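Local coordinates for epsin 1 (Danio rerio, PDB 5LP0), which probably binds membranes rich in phosphatidylinositol 4,5-bisphosphate, bends them and helps form clathrin-coated invaginations during receptor-mediated endocytosis, at residues E70-E78 against L128-K139. Numbering follows the deposited sequence.
Sequences EYLIKTGSE and LREERIHALKTK
Arg132 reaches across to Gly76 where two helices of the all-helical ENTH domain meet nearly at right angles (95°), a worked example of one arginine taking up a backbone carbonyl just beyond a helix end. Helix 59-75 ends at Thr75, and its last turn rests on the closing helix 125-139. Packing is tight along the middle: the methyl of Ala135 presses on CB of Lys74 at 3.5 Å, and Lys74 stretches alongside Glu131, its NZ bridging OE1 of Glu131 and OE2 of Glu70 in a salt-bridge network. With CG anti to the backbone N (chi1 -177°), Arg132 runs extended past the Lys74 carbonyl and grips Gly76 O end-on, NH1 at 2.7 Å and NH2 at 3.1 Å, the oxygen lying almost in the guanidinium plane. A methionine here would probably leave the Gly76 carbonyl without both donors and the Glu78 carboxylate without its nearby positive charge. At the two ends, Leu128 and Lys139, each in one of two conformers, meet Ile73 CG2 and Thr75 CG2, and the Lys139 amine continues to Asp33. The solvent side is looser. Exposed Glu78 lays CG over one guanidinium face, but its OE2 is a long 3.6 Å from NE of Arg132 and well out of plane, so its carboxylate is held by charge alone, with no N-H pointing at it. Near Tyr71, a water donates to both Thr75 OG1 and Ala135 O, while Thr75 OG1 itself donates to Tyr71 O at 2.6 Å.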
ATOM      1  N   GLU A  70       3.248  -2.113  -0.847  1.00  7.13           N
ATOM      2  CA  GLU A  70       4.424  -2.782  -1.365  1.00 10.21           C
ATOM      3  C   GLU A  70       5.569  -1.794  -1.589  1.00  8.96           C
ATOM      4  O   GLU A  70       6.726  -2.039  -1.207  1.00  8.79           O
ATOM      5  CB  GLU A  70       4.089  -3.485  -2.669  1.00 11.73           C
ATOM      6  CG  GLU A  70       5.297  -4.179  -3.282  1.00 16.09           C
ATOM      7  CD  GLU A  70       4.962  -4.895  -4.562  1.00 22.95           C
ATOM      8  OE1 GLU A  70       3.894  -4.630  -5.157  1.00 30.88           O
ATOM      9  OE2 GLU A  70       5.773  -5.745  -4.975  1.00 25.90           O
ATOM     10  N   TYR A  71       5.258  -0.679  -2.226  1.00  7.75           N
ATOM     11  CA  TYR A  71       6.264   0.347  -2.480  1.00  8.19           C
ATOM     12  C   TYR A  71       6.873   0.856  -1.166  1.00  8.71           C
ATOM     13  O   TYR A  71       8.084   1.052  -1.064  1.00 11.00           O
ATOM     14  CB  TYR A  71       5.639   1.504  -3.252  1.00 10.61           C
ATOM     15  CG  TYR A  71       6.634   2.577  -3.638  1.00 10.16           C
ATOM     16  CD1 TYR A  71       7.268   2.535  -4.853  1.00 11.78           C
ATOM     17  CD2 TYR A  71       6.932   3.624  -2.782  1.00 12.24           C
ATOM     18  CE1 TYR A  71       8.153   3.513  -5.227  1.00 11.16           C
ATOM     19  CE2 TYR A  71       7.848   4.603  -3.136  1.00 17.16           C
ATOM     20  CZ  TYR A  71       8.462   4.531  -4.357  1.00 14.90           C
ATOM     21  OH  TYR A  71       9.367   5.490  -4.736  1.00 18.48           O
ATOM     22  N   LEU A  72       6.051   1.074  -0.143  1.00  7.14           N
ATOM     23  CA  LEU A  72       6.547   1.571   1.141  1.00  7.78           C
ATOM     24  C   LEU A  72       7.352   0.523   1.907  1.00  8.62           C
ATOM     25  O   LEU A  72       8.336   0.837   2.584  1.00  9.10           O
ATOM     26  CB  LEU A  72       5.360   2.037   1.976  1.00  7.73           C
ATOM     27  CG  LEU A  72       4.527   3.193   1.433  1.00  7.70           C
ATOM     28  CD1 LEU A  72       3.401   3.535   2.423  1.00  7.60           C
ATOM     29  CD2 LEU A  72       5.377   4.436   1.135  1.00  9.81           C
ATOM     30  N   ILE A  73       6.952  -0.732   1.812  1.00  8.51           N
ATOM     31  CA  ILE A  73       7.713  -1.832   2.394  1.00  7.39           C
ATOM     32  C   ILE A  73       9.131  -1.857   1.816  1.00 10.18           C
ATOM     33  O   ILE A  73      10.107  -2.026   2.564  1.00 10.84           O
ATOM     34  CB  ILE A  73       7.017  -3.183   2.109  1.00 10.11           C
ATOM     35  CG1 ILE A  73       5.794  -3.360   3.019  1.00  9.53           C
ATOM     36  CG2 ILE A  73       7.979  -4.355   2.256  1.00 11.30           C
ATOM     37  CD1 ILE A  73       4.770  -4.377   2.482  1.00 11.36           C
ATOM     38  N   LYS A  74       9.247  -1.652   0.513  1.00 11.11           N
ATOM     39  CA  LYS A  74      10.536  -1.771  -0.179  1.00 10.44           C
ATOM     40  C   LYS A  74      11.357  -0.483  -0.163  1.00 10.84           C
ATOM     41  O   LYS A  74      12.584  -0.528  -0.230  1.00 12.41           O
ATOM     42  CB  LYS A  74      10.305  -2.187  -1.626  1.00 12.38           C
ATOM     43  CG  LYS A  74       9.731  -3.577  -1.801  1.00 12.24           C
ATOM     44  CD  LYS A  74       9.495  -3.875  -3.264  1.00 10.35           C
ATOM     45  CE  LYS A  74       8.916  -5.253  -3.418  1.00 11.28           C
ATOM     46  NZ  LYS A  74       8.721  -5.615  -4.858  1.00 13.60           N
ATOM     47  N   THR A  75      10.697   0.663  -0.044  1.00 10.06           N
ATOM     48  CA  THR A  75      11.337   1.955  -0.299  1.00 12.02           C
ATOM     49  C   THR A  75      11.327   2.914   0.906  1.00 11.61           C
ATOM     50  O   THR A  75      12.094   3.887   0.941  1.00 14.75           O
ATOM     51  CB  THR A  75      10.635   2.668  -1.468  1.00 19.74           C
ATOM     52  OG1 THR A  75      10.220   1.699  -2.456  1.00 21.80           O
ATOM     53  CG2 THR A  75      11.559   3.652  -2.101  1.00 21.41           C
ATOM     54  N   GLY A  76      10.444   2.645   1.866  1.00 11.62           N
ATOM     55  CA  GLY A  76      10.252   3.504   3.015  1.00 11.47           C
ATOM     56  C   GLY A  76      11.034   3.029   4.226  1.00 10.21           C
ATOM     57  O   GLY A  76      11.912   2.170   4.129  1.00 11.38           O
ATOM     58  N   SER A  77      10.716   3.603   5.380  1.00 11.10           N
ATOM     59  CA  SER A  77      11.284   3.165   6.652  1.00  7.69           C
ATOM     60  C   SER A  77      11.054   1.672   6.882  1.00  8.57           C
ATOM     61  O   SER A  77      10.018   1.123   6.496  1.00  9.90           O
ATOM     62  CB  SER A  77      10.628   3.947   7.790  1.00 10.63           C
ATOM     63  OG  SER A  77      10.962   3.390   9.048  1.00 12.67           O
ATOM     64  N   GLU A  78      12.026   1.004   7.493  1.00 13.18           N
ATOM     65  CA  GLU A  78      11.884  -0.406   7.804  1.00 14.18           C
ATOM     66  C   GLU A  78      10.754  -0.663   8.803  1.00 11.97           C
ATOM     67  O   GLU A  78      10.300  -1.793   8.940  1.00 13.41           O
ATOM     68  CB  GLU A  78      13.231  -0.999   8.255  1.00 19.74           C
ATOM     69  CG  GLU A  78      14.258  -1.029   7.112  1.00 24.49           C
ATOM     70  CD  GLU A  78      15.533  -1.796   7.425  1.00 29.76           C
ATOM     71  OE1 GLU A  78      15.864  -2.001   8.616  1.00 39.53           O
ATOM     72  OE2 GLU A  78      16.200  -2.197   6.459  1.00 42.75           O
ATOM     73  N   LEU A 128      12.993  -9.445   1.385  1.00 17.71           N
ATOM     74  CA  LEU A 128      12.802  -8.039   1.690  0.97 18.03           C
ATOM     75  C   LEU A 128      14.118  -7.261   1.506  1.00 18.46           C
ATOM     76  O   LEU A 128      14.112  -6.185   0.926  1.00 15.74           O
ATOM     77  CB  LEU A 128      12.184  -7.860   3.089  0.97 18.65           C
ATOM     78  CG  LEU A 128      10.716  -8.334   3.203  0.97 19.71           C
ATOM     79  CD1 LEU A 128      10.332  -8.717   4.641  0.97 25.24           C
ATOM     80  CD2 LEU A 128       9.724  -7.291   2.671  0.97 20.58           C
ATOM     81  N   ARG A 129      15.243  -7.809   1.976  1.00 15.25           N
ATOM     82  CA  ARG A 129      16.539  -7.124   1.791  1.00 18.31           C
ATOM     83  C   ARG A 129      16.927  -6.888   0.326  1.00 13.68           C
ATOM     84  O   ARG A 129      17.365  -5.780  -0.058  1.00 15.49           O
ATOM     85  CB  ARG A 129      17.667  -7.882   2.481  1.00 26.16           C
ATOM     86  CG  ARG A 129      17.687  -7.739   3.981  1.00 32.60           C
ATOM     87  CD  ARG A 129      18.998  -8.262   4.535  1.00 33.05           C
ATOM     88  NE  ARG A 129      19.269  -9.621   4.064  1.00 35.50           N
ATOM     89  CZ  ARG A 129      18.837 -10.729   4.662  1.00 39.06           C
ATOM     90  NH1 ARG A 129      18.102 -10.665   5.768  1.00 35.36           N
ATOM     91  NH2 ARG A 129      19.138 -11.914   4.147  1.00 41.55           N
ATOM     92  N   GLU A 130      16.770  -7.929  -0.492  1.00 14.18           N
ATOM     93  CA  GLU A 130      17.054  -7.878  -1.929  0.50 13.49           C
ATOM     94  C   GLU A 130      16.163  -6.851  -2.635  1.00 11.83           C
ATOM     95  O   GLU A 130      16.613  -6.043  -3.500  1.00 11.61           O
ATOM     96  CB  GLU A 130      16.823  -9.276  -2.532  0.50 15.78           C
ATOM     97  CG  GLU A 130      17.814 -10.326  -2.023  0.50 14.48           C
ATOM     98  CD  GLU A 130      17.271 -11.756  -1.986  0.50 21.30           C
ATOM     99  OE1 GLU A 130      16.120 -12.017  -2.414  0.50 22.36           O
ATOM    100  OE2 GLU A 130      18.032 -12.632  -1.525  0.50 28.08           O
ATOM    101  N   GLU A 131      14.884  -6.888  -2.261  1.00 10.49           N
ATOM    102  CA  GLU A 131      13.889  -6.021  -2.864  1.00  9.44           C
ATOM    103  C   GLU A 131      14.205  -4.596  -2.464  1.00  6.97           C
ATOM    104  O   GLU A 131      14.031  -3.697  -3.261  1.00  9.73           O
ATOM    105  CB  GLU A 131      12.468  -6.382  -2.417  1.00 10.34           C
ATOM    106  CG  GLU A 131      12.001  -7.742  -2.926  1.00  9.64           C
ATOM    107  CD  GLU A 131      11.621  -7.765  -4.390  1.00 11.93           C
ATOM    108  OE1 GLU A 131      11.502  -6.679  -5.006  1.00 12.49           O
ATOM    109  OE2 GLU A 131      11.433  -8.891  -4.916  1.00 14.25           O
ATOM    110  N   ARG A 132      14.699  -4.379  -1.251  1.00 10.21           N
ATOM    111  CA  ARG A 132      14.994  -3.019  -0.798  1.00  9.94           C
ATOM    112  C   ARG A 132      16.162  -2.403  -1.561  1.00  6.82           C
ATOM    113  O   ARG A 132      16.094  -1.274  -1.959  1.00  7.46           O
ATOM    114  CB  ARG A 132      15.284  -3.002   0.692  1.00 12.11           C
ATOM    115  CG  ARG A 132      15.534  -1.625   1.256  1.00 11.74           C
ATOM    116  CD  ARG A 132      15.581  -1.681   2.764  1.00 18.71           C
ATOM    117  NE  ARG A 132      15.710  -0.363   3.361  1.00 20.83           N
ATOM    118  CZ  ARG A 132      14.691   0.464   3.567  1.00 18.73           C
ATOM    119  NH1 ARG A 132      13.465   0.133   3.190  1.00 21.23           N
ATOM    120  NH2 ARG A 132      14.918   1.627   4.129  1.00 22.16           N
ATOM    121  N   ILE A 133      17.229  -3.157  -1.775  1.00  7.84           N
ATOM    122  CA  ILE A 133      18.334  -2.644  -2.588  1.00  9.04           C
ATOM    123  C   ILE A 133      17.838  -2.237  -3.974  1.00 10.23           C
ATOM    124  O   ILE A 133      18.116  -1.117  -4.442  1.00 10.48           O
ATOM    125  CB  ILE A 133      19.425  -3.680  -2.706  1.00  8.24           C
ATOM    126  CG1 ILE A 133      20.177  -3.783  -1.374  1.00 11.17           C
ATOM    127  CG2 ILE A 133      20.415  -3.304  -3.841  1.00 13.13           C
ATOM    128  CD1 ILE A 133      21.184  -4.943  -1.322  1.00 22.29           C
ATOM    129  N   HIS A 134      17.100  -3.130  -4.628  1.00  7.77           N
ATOM    130  CA  HIS A 134      16.599  -2.798  -5.964  1.00  9.26           C
ATOM    131  C   HIS A 134      15.632  -1.591  -5.938  1.00 10.88           C
ATOM    132  O   HIS A 134      15.693  -0.697  -6.788  1.00 12.49           O
ATOM    133  CB  HIS A 134      15.920  -4.017  -6.589  1.00 10.89           C
ATOM    134  CG  HIS A 134      15.355  -3.758  -7.955  1.00 16.59           C
ATOM    135  ND1 HIS A 134      16.104  -3.879  -9.104  1.00 25.31           N
ATOM    136  CD2 HIS A 134      14.118  -3.370  -8.349  1.00 17.13           C
ATOM    137  CE1 HIS A 134      15.349  -3.591 -10.153  1.00 25.45           C
ATOM    138  NE2 HIS A 134      14.144  -3.272  -9.722  1.00 22.01           N
ATOM    139  N   ALA A 135      14.774  -1.534  -4.929  1.00 10.18           N
ATOM    140  CA  ALA A 135      13.758  -0.490  -4.862  1.00 12.79           C
ATOM    141  C   ALA A 135      14.403   0.874  -4.594  1.00  9.09           C
ATOM    142  O   ALA A 135      13.975   1.885  -5.133  1.00 12.72           O
ATOM    143  CB  ALA A 135      12.750  -0.804  -3.784  1.00 12.59           C
ATOM    144  N   LEU A 136      15.445   0.897  -3.773  1.00  9.75           N
ATOM    145  CA  LEU A 136      16.090   2.149  -3.397  1.00 11.27           C
ATOM    146  C   LEU A 136      16.873   2.658  -4.584  1.00 12.84           C
ATOM    147  O   LEU A 136      16.984   3.855  -4.792  1.00 16.81           O
ATOM    148  CB  LEU A 136      17.008   1.990  -2.176  1.00 11.50           C
ATOM    149  CG  LEU A 136      16.285   1.782  -0.841  1.00 12.02           C
ATOM    150  CD1 LEU A 136      17.245   1.574   0.319  1.00 14.14           C
ATOM    151  CD2 LEU A 136      15.359   2.964  -0.519  1.00 14.98           C
ATOM    152  N   LYS A 137      17.412   1.746  -5.377  1.00 13.57           N
ATOM    153  CA  LYS A 137      18.043   2.158  -6.621  1.00 17.69           C
ATOM    154  C   LYS A 137      17.045   2.762  -7.613  1.00 18.41           C
ATOM    155  O   LYS A 137      17.350   3.763  -8.255  1.00 21.30           O
ATOM    156  CB  LYS A 137      18.821   0.994  -7.209  1.00 15.72           C
ATOM    157  CG  LYS A 137      19.995   0.616  -6.313  1.00 17.20           C
ATOM    158  CD  LYS A 137      20.628  -0.703  -6.727  1.00 23.90           C
ATOM    159  CE  LYS A 137      21.292  -0.581  -8.088  1.00 21.26           C
ATOM    160  NZ  LYS A 137      22.352   0.455  -8.002  1.00 17.38           N
ATOM    161  N   THR A 138      15.847   2.188  -7.711  1.00 18.89           N
ATOM    162  CA  THR A 138      14.802   2.801  -8.523  1.00 19.10           C
ATOM    163  C   THR A 138      14.466   4.219  -8.004  1.00 22.02           C
ATOM    164  O   THR A 138      14.355   5.166  -8.793  1.00 27.52           O
ATOM    165  CB  THR A 138      13.540   1.910  -8.543  1.00 20.63           C
ATOM    166  OG1 THR A 138      13.863   0.624  -9.102  1.00 20.18           O
ATOM    167  CG2 THR A 138      12.420   2.558  -9.369  1.00 21.58           C
ATOM    168  N   LYS A 139      14.346   4.361  -6.680  1.00 19.84           N
ATOM    169  CA  LYS A 139      13.992   5.632  -6.042  0.65 20.82           C
ATOM    170  C   LYS A 139      15.022   6.707  -6.354  1.00 25.34           C
ATOM    171  O   LYS A 139      14.675   7.810  -6.788  1.00 26.81           O
ATOM    172  CB  LYS A 139      13.898   5.445  -4.526  0.65 22.51           C
ATOM    173  CG  LYS A 139      13.565   6.715  -3.733  0.65 25.32           C
ATOM    174  CD  LYS A 139      13.652   6.438  -2.233  0.65 32.60           C
ATOM    175  CE  LYS A 139      12.943   7.489  -1.388  0.65 29.63           C
ATOM    176  NZ  LYS A 139      13.872   8.543  -0.926  0.65 19.59           N
TER
HETATM  177  O   HOH W   1      11.242   2.174  -5.428  1.00 21.73           O